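Local coordinates for alanine racemase (Acinetobacter baumannii, PDB 4QHR), which belongs to the alanine racemase family and pairs an N-terminal TIM-barrel domain with a C-terminal domain rich in beta strands, at residues Tyr273-Tyr277 / Arg346-Pro351; Met234-Ile240 / Gly317-Trp323. One frame throughout, in Å; residues are numbered along the deposited sequence.

Contact 1. Residues Tyr273-Tyr277 / Arg346-Pro351; sequences YGDGY and RLSSRP
Two loops of the C-terminal domain meet here at the subunit interface, joined by a two-pronged Asp-Arg salt bridge and by the hydroxyl and backbone N of a serine that also forms an ST turn. Tyr273-Gly276 form a type I turn, closed by a weak Gly276 N to Tyr273 O bond of 3.0 Å; Gly276 then takes a positive phi (97°). Across the gap, Gly276 CA lies 3.8 Å from Leu347 CA and Asp275 CA 4.9 Å from Ser348 CA. A beta carbon on Gly276 would clash with Leu347 CA and Arg346 O. Ser348 N donates almost linearly to Asp275 O (3.0 Å). Its hydroxyl, chi1 p, donates from OG to Gly274 O (2.8 Å) and accepts Arg350 N at Ser348 OG (3.1 Å), an ST turn; CA-to-CB of Arg350 points toward 273-277. With Asp275 chi1 m and Arg350 chi1 to chi3 t, t, p, Arg350 NE reaches Asp275 OD1 (2.9 Å) and Arg350 NH2 reaches Asp275 OD2 (3.0 Å); Gly274 O lies over a face of the guanidinium. Asp275 OD2 also pairs with Arg2, while Arg350 NH1 forms salt bridges with Asp303 of its own chain and Glu62 of the second subunit. Arg346, salt-bridged to Glu342, bonds through NE to Arg346 O of that subunit. The loops follow strand 264-269 and helix 340-345, and Leu347 and Pro351 pack on strands 4-8 and 234-246.

Contact 2. Residues Met234-Ile240 / Gly317-Trp323; sequences MTFTAEI and GTQVELW
In the C-terminal domain's mixed sheet, strand 234-240 forms an antiparallel ladder with 319-321, the short axes 4.6 Å apart at 142°. Ala238/Val320 is a hydrogen-bonded pair (Ala238 N-Val320 O and Val320 N-Ala238 O, both 2.9 Å). Thr237/Glu321 and Glu239/Gln319 are non-hydrogen-bonded pairs (CA-CA 4.6 Å), their side chains on the face opposite Ala238 and Val320. Ile240 N donates to Thr318 O (2.9 Å) and Gly317 N to Ile240 O (3.0 Å). A classic beta bulge sets Leu322 and Trp323 opposite Phe236: Phe236 O accepts Leu322 N (2.7 Å) and, weakly, Trp323 N (3.4 Å), while Phe236 N donates to Trp323 O (2.7 Å). Trp323 (chi1 p) gives a weak NE1 bond to Met234 SD (3.5 Å), a Met-aromatic contact at the ring edge. Phe236 (chi1 t) points its ring edge at the Trp323 six-membered ring (centroids 4.8 Å apart, planes at 59°); Leu322 CD1 lies over the Phe236 face, 3.9 Å from its centroid. A water donates to Gly317 O (2.6 Å) and weakly to Glu239 OE2 (3.2 Å); the Glu321 carboxylate accepts from His326 and Arg327. Strand 4-8 bonds to Thr235 and Thr237, and strands 264-269 and 286-289 pack against Val320.

Overall arrangement
From the N terminus, strand 4-8 comes first, ahead of the barrel's helices and parallel strands, and joins the C-terminal sheet beside 234-246 and 352-355. Contact 2 begins at 234-240 and closes a loop at 317-323; contact 1 opens within that loop at 273-277 and closes beyond it at 346-351. The two loops therefore cross, and the 76 and 68 intervening residues overlap. Their centres lie 13 Å apart, yet side chains touch: Tyr277 packs on Leu322, Leu347 on Met234 and Phe236, and Pro351 on Phe236. Contact 2 knits strands within the sheet, whereas contact 1 joins the loops over it, facing the second subunit.

Contact 1. Residues Tyr273-Tyr277 / Arg346-Pro351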
ATOM      1  N   TYR A 273       0.006   7.920   3.975  1.00  5.65           N
ATOM      2  CA  TYR A 273       0.503   6.630   3.559  1.00  5.62           C
ATOM      3  C   TYR A 273      -0.301   5.496   4.098  1.00  5.49           C
ATOM      4  O   TYR A 273      -0.199   4.414   3.559  1.00  5.47           O
ATOM      5  CB  TYR A 273       2.011   6.418   3.773  1.00  5.66           C
ATOM      6  CG  TYR A 273       2.418   6.485   5.232  1.00  5.68           C
ATOM      7  CD1 TYR A 273       2.249   5.423   6.083  1.00  5.76           C
ATOM      8  CD2 TYR A 273       3.022   7.644   5.737  1.00  5.81           C
ATOM      9  CE1 TYR A 273       2.648   5.502   7.431  1.00  5.74           C
ATOM     10  CE2 TYR A 273       3.435   7.726   7.029  1.00  5.71           C
ATOM     11  CZ  TYR A 273       3.217   6.685   7.873  1.00  5.91           C
ATOM     12  OH  TYR A 273       3.615   6.873   9.200  1.00  6.02           O
ATOM     13  N   GLY A 274      -1.125   5.749   5.124  1.00  5.73           N
ATOM     14  CA  GLY A 274      -2.089   4.773   5.628  1.00  5.75           C
ATOM     15  C   GLY A 274      -3.234   4.505   4.685  1.00  5.80           C
ATOM     16  O   GLY A 274      -3.967   3.496   4.862  1.00  5.58           O
ATOM     17  N   ASP A 275      -3.412   5.397   3.701  1.00  6.04           N
ATOM     18  CA  ASP A 275      -4.326   5.155   2.585  1.00  6.25           C
ATOM     19  C   ASP A 275      -3.639   4.587   1.354  1.00  6.44           C
ATOM     20  O   ASP A 275      -4.308   4.196   0.410  1.00  6.50           O
ATOM     21  CB  ASP A 275      -4.986   6.436   2.175  1.00  6.07           C
ATOM     22  CG  ASP A 275      -5.665   7.071   3.292  1.00  6.03           C
ATOM     23  OD1 ASP A 275      -6.800   6.601   3.553  1.00  5.88           O
ATOM     24  OD2 ASP A 275      -5.047   7.984   3.925  1.00  5.70           O
ATOM     25  N   GLY A 276      -2.330   4.541   1.387  1.00  6.55           N
ATOM     26  CA  GLY A 276      -1.529   4.138   0.238  1.00  6.56           C
ATOM     27  C   GLY A 276      -0.998   5.301  -0.586  1.00  6.88           C
ATOM     28  O   GLY A 276      -0.409   5.072  -1.616  1.00  6.79           O
ATOM     29  N   TYR A 277      -1.158   6.547  -0.128  1.00  7.05           N
ATOM     30  CA  TYR A 277      -0.462   7.643  -0.766  1.00  7.52           C
ATOM     31  C   TYR A 277       1.026   7.603  -0.354  1.00  8.10           C
ATOM     32  O   TYR A 277       1.294   7.501   0.837  1.00  7.97           O
ATOM     33  CB  TYR A 277      -1.093   8.960  -0.341  1.00  7.52           C
ATOM     34  CG  TYR A 277      -0.594  10.160  -1.132  1.00  7.49           C
ATOM     35  CD1 TYR A 277      -0.986  10.362  -2.449  1.00  7.65           C
ATOM     36  CD2 TYR A 277       0.258  11.061  -0.578  1.00  7.55           C
ATOM     37  CE1 TYR A 277      -0.541  11.460  -3.179  1.00  7.64           C
ATOM     38  CE2 TYR A 277       0.692  12.184  -1.281  1.00  7.87           C
ATOM     39  CZ  TYR A 277       0.305  12.369  -2.589  1.00  8.01           C
ATOM     40  OH  TYR A 277       0.757  13.487  -3.281  1.00  8.18           O
ATOM     41  N   ARG A 346      -0.533  -0.480  -4.338  1.00  7.45           N
ATOM     42  CA  ARG A 346      -0.244  -0.445  -2.892  1.00  7.38           C
ATOM     43  C   ARG A 346      -1.112   0.587  -2.125  1.00  7.45           C
ATOM     44  O   ARG A 346      -0.659   1.261  -1.233  1.00  7.68           O
ATOM     45  CB  ARG A 346       1.225  -0.227  -2.698  1.00  7.32           C
ATOM     46  CG  ARG A 346       2.070  -1.503  -3.005  1.00  7.14           C
ATOM     47  CD  ARG A 346       3.510  -1.253  -2.702  1.00  7.17           C
ATOM     48  NE  ARG A 346       3.796  -0.985  -1.262  1.00  7.04           N
ATOM     49  CZ  ARG A 346       4.849  -0.283  -0.829  1.00  7.16           C
ATOM     50  NH1 ARG A 346       5.717   0.261  -1.696  1.00  7.23           N
ATOM     51  NH2 ARG A 346       5.065  -0.082   0.475  1.00  7.02           N
ATOM     52  N   LEU A 347      -2.366   0.701  -2.532  1.00  7.94           N
ATOM     53  CA  LEU A 347      -3.379   1.467  -1.803  1.00  8.22           C
ATOM     54  C   LEU A 347      -3.945   0.590  -0.699  1.00  8.31           C
ATOM     55  O   LEU A 347      -4.043  -0.641  -0.825  1.00  8.50           O
ATOM     56  CB  LEU A 347      -4.514   1.867  -2.726  1.00  8.59           C
ATOM     57  CG  LEU A 347      -4.107   2.767  -3.876  1.00  8.87           C
ATOM     58  CD1 LEU A 347      -5.204   2.820  -4.869  1.00  9.29           C
ATOM     59  CD2 LEU A 347      -3.769   4.151  -3.367  1.00  9.23           C
ATOM     60  N   SER A 348      -4.371   1.184   0.374  1.00  7.85           N
ATOM     61  CA  SER A 348      -4.876   0.394   1.443  1.00  7.55           C
ATOM     62  C   SER A 348      -6.391   0.237   1.257  1.00  7.90           C
ATOM     63  O   SER A 348      -6.982   0.771   0.318  1.00  7.42           O
ATOM     64  CB  SER A 348      -4.568   1.091   2.789  1.00  7.39           C
ATOM     65  OG  SER A 348      -5.514   2.093   3.063  1.00  6.94           O
ATOM     66  N   SER A 349      -7.023  -0.444   2.211  1.00  8.80           N
ATOM     67  CA  SER A 349      -8.469  -0.629   2.188  1.00  9.54           C
ATOM     68  C   SER A 349      -9.213   0.600   2.736  1.00  8.89           C
ATOM     69  O   SER A 349     -10.419   0.637   2.657  1.00  8.74           O
ATOM     70  CB  SER A 349      -8.934  -1.856   2.992  1.00 10.37           C
ATOM     71  OG  SER A 349      -8.543  -1.677   4.354  1.00 12.97           O
ATOM     72  N   ARG A 350      -8.524   1.619   3.233  1.00  8.60           N
ATOM     73  CA  ARG A 350      -9.230   2.740   3.883  1.00  8.17           C
ATOM     74  C   ARG A 350     -10.058   3.578   2.867  1.00  8.32           C
ATOM     75  O   ARG A 350     -11.269   3.809   3.111  1.00  8.74           O
ATOM     76  CB  ARG A 350      -8.265   3.593   4.694  1.00  7.97           C
ATOM     77  CG  ARG A 350      -8.987   4.740   5.379  1.00  7.82           C
ATOM     78  CD  ARG A 350      -8.250   5.122   6.637  1.00  7.77           C
ATOM     79  NE  ARG A 350      -6.991   5.771   6.280  1.00  7.61           N
ATOM     80  CZ  ARG A 350      -6.071   6.194   7.133  1.00  7.47           C
ATOM     81  NH1 ARG A 350      -6.171   5.968   8.418  1.00  7.58           N
ATOM     82  NH2 ARG A 350      -5.004   6.800   6.661  1.00  7.52           N
ATOM     83  N   PRO A 351      -9.454   4.008   1.736  1.00  8.16           N
ATOM     84  CA  PRO A 351     -10.298   4.715   0.766  1.00  8.73           C
ATOM     85  C   PRO A 351     -11.548   3.968   0.295  1.00  9.17           C
ATOM     86  O   PRO A 351     -11.498   2.778   0.060  1.00  8.90           O
ATOM     87  CB  PRO A 351      -9.330   4.975  -0.416  1.00  8.38           C
ATOM     88  CG  PRO A 351      -7.990   5.025   0.250  1.00  8.45           C
ATOM     89  CD  PRO A 351      -8.064   3.940   1.265  1.00  8.14           C
TER

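Contact 2. Residues Met234-Ile240 / Gly317-Trp323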
ATOM      1  N   MET A 234      -8.103   5.247 -13.010  1.00  7.78           N
ATOM      2  CA  MET A 234      -8.242   5.565 -11.607  1.00  7.50           C
ATOM      3  C   MET A 234      -8.048   7.059 -11.325  1.00  7.24           C
ATOM      4  O   MET A 234      -7.026   7.634 -11.727  1.00  6.83           O
ATOM      5  CB  MET A 234      -7.199   4.801 -10.758  1.00  7.45           C
ATOM      6  CG  MET A 234      -7.358   5.008  -9.275  1.00  7.59           C
ATOM      7  SD  MET A 234      -6.152   4.284  -8.145  1.00  7.95           S
ATOM      8  CE  MET A 234      -6.224   2.537  -8.582  1.00  7.86           C
ATOM      9  N   THR A 235      -9.001   7.628 -10.588  1.00  7.25           N
ATOM     10  CA  THR A 235      -8.789   8.903  -9.895  1.00  7.46           C
ATOM     11  C   THR A 235      -8.776   8.686  -8.383  1.00  7.49           C
ATOM     12  O   THR A 235      -9.720   8.070  -7.801  1.00  7.85           O
ATOM     13  CB  THR A 235      -9.853   9.918 -10.294  1.00  7.52           C
ATOM     14  OG1 THR A 235      -9.883   9.975 -11.717  1.00  7.51           O
ATOM     15  CG2 THR A 235      -9.458  11.307  -9.779  1.00  7.51           C
ATOM     16  N   PHE A 236      -7.741   9.195  -7.718  1.00  7.45           N
ATOM     17  CA  PHE A 236      -7.564   9.009  -6.265  1.00  7.55           C
ATOM     18  C   PHE A 236      -7.743  10.414  -5.669  1.00  8.06           C
ATOM     19  O   PHE A 236      -6.958  11.323  -5.957  1.00  7.83           O
ATOM     20  CB  PHE A 236      -6.167   8.421  -6.018  1.00  7.64           C
ATOM     21  CG  PHE A 236      -5.829   8.066  -4.569  1.00  7.69           C
ATOM     22  CD1 PHE A 236      -6.796   7.742  -3.598  1.00  7.72           C
ATOM     23  CD2 PHE A 236      -4.505   7.995  -4.201  1.00  7.92           C
ATOM     24  CE1 PHE A 236      -6.403   7.400  -2.296  1.00  7.75           C
ATOM     25  CE2 PHE A 236      -4.111   7.673  -2.918  1.00  7.82           C
ATOM     26  CZ  PHE A 236      -5.056   7.387  -1.965  1.00  7.98           C
ATOM     27  N   THR A 237      -8.801  10.582  -4.864  1.00  8.57           N
ATOM     28  CA  THR A 237      -9.104  11.875  -4.221  1.00  8.76           C
ATOM     29  C   THR A 237      -9.182  11.888  -2.694  1.00  8.89           C
ATOM     30  O   THR A 237      -9.326  10.874  -2.038  1.00  8.94           O
ATOM     31  CB  THR A 237     -10.403  12.508  -4.781  1.00  8.58           C
ATOM     32  OG1 THR A 237     -11.567  11.843  -4.257  1.00  8.72           O
ATOM     33  CG2 THR A 237     -10.382  12.489  -6.324  1.00  9.01           C
ATOM     34  N   ALA A 238      -9.062  13.101  -2.133  1.00  9.24           N
ATOM     35  CA  ALA A 238      -9.325  13.364  -0.731  1.00  9.45           C
ATOM     36  C   ALA A 238      -9.824  14.836  -0.614  1.00  9.86           C
ATOM     37  O   ALA A 238     -10.129  15.463  -1.616  1.00 11.29           O
ATOM     38  CB  ALA A 238      -8.085  13.076   0.135  1.00  9.17           C
ATOM     39  N   GLU A 239      -9.961  15.359   0.582  1.00 10.08           N
ATOM     40  CA  GLU A 239     -10.464  16.707   0.783  1.00 10.26           C
ATOM     41  C   GLU A 239      -9.616  17.484   1.768  1.00  9.77           C
ATOM     42  O   GLU A 239      -8.890  16.933   2.630  1.00  9.45           O
ATOM     43  CB  GLU A 239     -11.947  16.678   1.279  1.00 10.74           C
ATOM     44  CG  GLU A 239     -12.945  16.443   0.148  1.00 11.61           C
ATOM     45  CD  GLU A 239     -14.364  16.414   0.656  1.00 12.81           C
ATOM     46  OE1 GLU A 239     -14.593  16.825   1.838  1.00 14.21           O
ATOM     47  OE2 GLU A 239     -15.235  15.987  -0.116  1.00 13.53           O
ATOM     48  N   ILE A 240      -9.710  18.792   1.612  1.00  9.76           N
ATOM     49  CA  ILE A 240      -9.122  19.720   2.586  1.00  9.92           C
ATOM     50  C   ILE A 240      -9.859  19.703   3.922  1.00  9.56           C
ATOM     51  O   ILE A 240     -11.048  19.915   3.975  1.00  9.35           O
ATOM     52  CB  ILE A 240      -9.022  21.136   2.023  1.00 10.04           C
ATOM     53  CG1 ILE A 240      -7.955  21.110   0.933  1.00 10.38           C
ATOM     54  CG2 ILE A 240      -8.639  22.102   3.149  1.00 10.04           C
ATOM     55  CD1 ILE A 240      -7.810  22.390   0.119  1.00 10.74           C
ATOM     56  N   GLY A 317     -13.340  21.313   2.748  1.00 14.42           N
ATOM     57  CA  GLY A 317     -14.146  20.435   1.897  1.00 14.03           C
ATOM     58  C   GLY A 317     -13.738  20.418   0.443  1.00 13.85           C
ATOM     59  O   GLY A 317     -14.269  19.610  -0.307  1.00 15.22           O
ATOM     60  N   THR A 318     -12.837  21.295   0.024  1.00 12.78           N
ATOM     61  CA  THR A 318     -12.411  21.323  -1.380  1.00 13.53           C
ATOM     62  C   THR A 318     -11.728  20.003  -1.721  1.00 13.28           C
ATOM     63  O   THR A 318     -10.946  19.489  -0.920  1.00 11.63           O
ATOM     64  CB  THR A 318     -11.429  22.441  -1.642  1.00 13.74           C
ATOM     65  OG1 THR A 318     -12.134  23.679  -1.621  1.00 13.27           O
ATOM     66  CG2 THR A 318     -10.673  22.288  -2.926  1.00 13.75           C
ATOM     67  N   GLN A 319     -12.068  19.511  -2.913  1.00 13.69           N
ATOM     68  CA  GLN A 319     -11.682  18.210  -3.393  1.00 14.93           C
ATOM     69  C   GLN A 319     -10.277  18.329  -3.929  1.00 11.97           C
ATOM     70  O   GLN A 319      -9.956  19.269  -4.547  1.00 11.21           O
ATOM     71  CB  GLN A 319     -12.653  17.689  -4.479  1.00 17.69           C
ATOM     72  CG  GLN A 319     -13.694  16.690  -3.948  1.00 21.63           C
ATOM     73  CD  GLN A 319     -14.040  15.621  -4.991  1.00 25.59           C
ATOM     74  OE1 GLN A 319     -14.945  15.833  -5.800  1.00 28.79           O
ATOM     75  NE2 GLN A 319     -13.319  14.452  -4.975  1.00 27.02           N
ATOM     76  N   VAL A 320      -9.459  17.350  -3.651  1.00 10.70           N
ATOM     77  CA  VAL A 320      -8.052  17.362  -4.004  1.00  9.98           C
ATOM     78  C   VAL A 320      -7.716  16.032  -4.719  1.00  9.84           C
ATOM     79  O   VAL A 320      -8.035  14.949  -4.182  1.00 10.10           O
ATOM     80  CB  VAL A 320      -7.185  17.460  -2.735  1.00  9.87           C
ATOM     81  CG1 VAL A 320      -5.690  17.354  -3.053  1.00  9.54           C
ATOM     82  CG2 VAL A 320      -7.474  18.768  -2.012  1.00 10.12           C
ATOM     83  N   GLU A 321      -7.143  16.129  -5.914  1.00  9.53           N
ATOM     84  CA  GLU A 321      -6.800  14.970  -6.707  1.00  9.68           C
ATOM     85  C   GLU A 321      -5.352  14.570  -6.479  1.00  9.77           C
ATOM     86  O   GLU A 321      -4.423  15.356  -6.742  1.00  9.82           O
ATOM     87  CB  GLU A 321      -7.043  15.249  -8.194  1.00  9.59           C
ATOM     88  CG  GLU A 321      -6.601  14.097  -9.109  1.00  9.62           C
ATOM     89  CD  GLU A 321      -6.866  14.427 -10.583  1.00 10.06           C
ATOM     90  OE1 GLU A 321      -7.918  15.066 -10.832  1.00 11.06           O
ATOM     91  OE2 GLU A 321      -6.031  14.105 -11.448  1.00  9.39           O
ATOM     92  N   LEU A 322      -5.141  13.338  -6.013  1.00  9.77           N
ATOM     93  CA  LEU A 322      -3.794  12.842  -5.778  1.00  9.26           C
ATOM     94  C   LEU A 322      -3.229  12.255  -7.047  1.00  9.26           C
ATOM     95  O   LEU A 322      -2.076  12.477  -7.383  1.00  9.09           O
ATOM     96  CB  LEU A 322      -3.801  11.862  -4.637  1.00  9.86           C
ATOM     97  CG  LEU A 322      -4.444  12.571  -3.453  1.00 10.42           C
ATOM     98  CD1 LEU A 322      -5.118  11.560  -2.608  1.00 10.91           C
ATOM     99  CD2 LEU A 322      -3.437  13.474  -2.750  1.00 10.22           C
ATOM    100  N   TRP A 323      -4.051  11.544  -7.799  1.00  8.63           N
ATOM    101  CA  TRP A 323      -3.752  11.300  -9.175  1.00  8.40           C
ATOM    102  C   TRP A 323      -5.009  10.954  -9.899  1.00  8.65           C
ATOM    103  O   TRP A 323      -6.025  10.610  -9.262  1.00  8.34           O
ATOM    104  CB  TRP A 323      -2.692  10.208  -9.328  1.00  8.61           C
ATOM    105  CG  TRP A 323      -2.981   8.850  -8.736  1.00  8.20           C
ATOM    106  CD1 TRP A 323      -3.791   7.867  -9.267  1.00  8.39           C
ATOM    107  CD2 TRP A 323      -2.344   8.270  -7.610  1.00  8.10           C
ATOM    108  NE1 TRP A 323      -3.716   6.736  -8.482  1.00  8.23           N
ATOM    109  CE2 TRP A 323      -2.841   6.971  -7.460  1.00  8.00           C
ATOM    110  CE3 TRP A 323      -1.420   8.751  -6.672  1.00  7.94           C
ATOM    111  CZ2 TRP A 323      -2.436   6.131  -6.420  1.00  8.06           C
ATOM    112  CZ3 TRP A 323      -1.023   7.908  -5.643  1.00  8.10           C
ATOM    113  CH2 TRP A 323      -1.529   6.604  -5.548  1.00  8.09           C
TER
HETATM  114  O   HOH W   1     -16.678  18.791  -0.584  1.00 20.48           O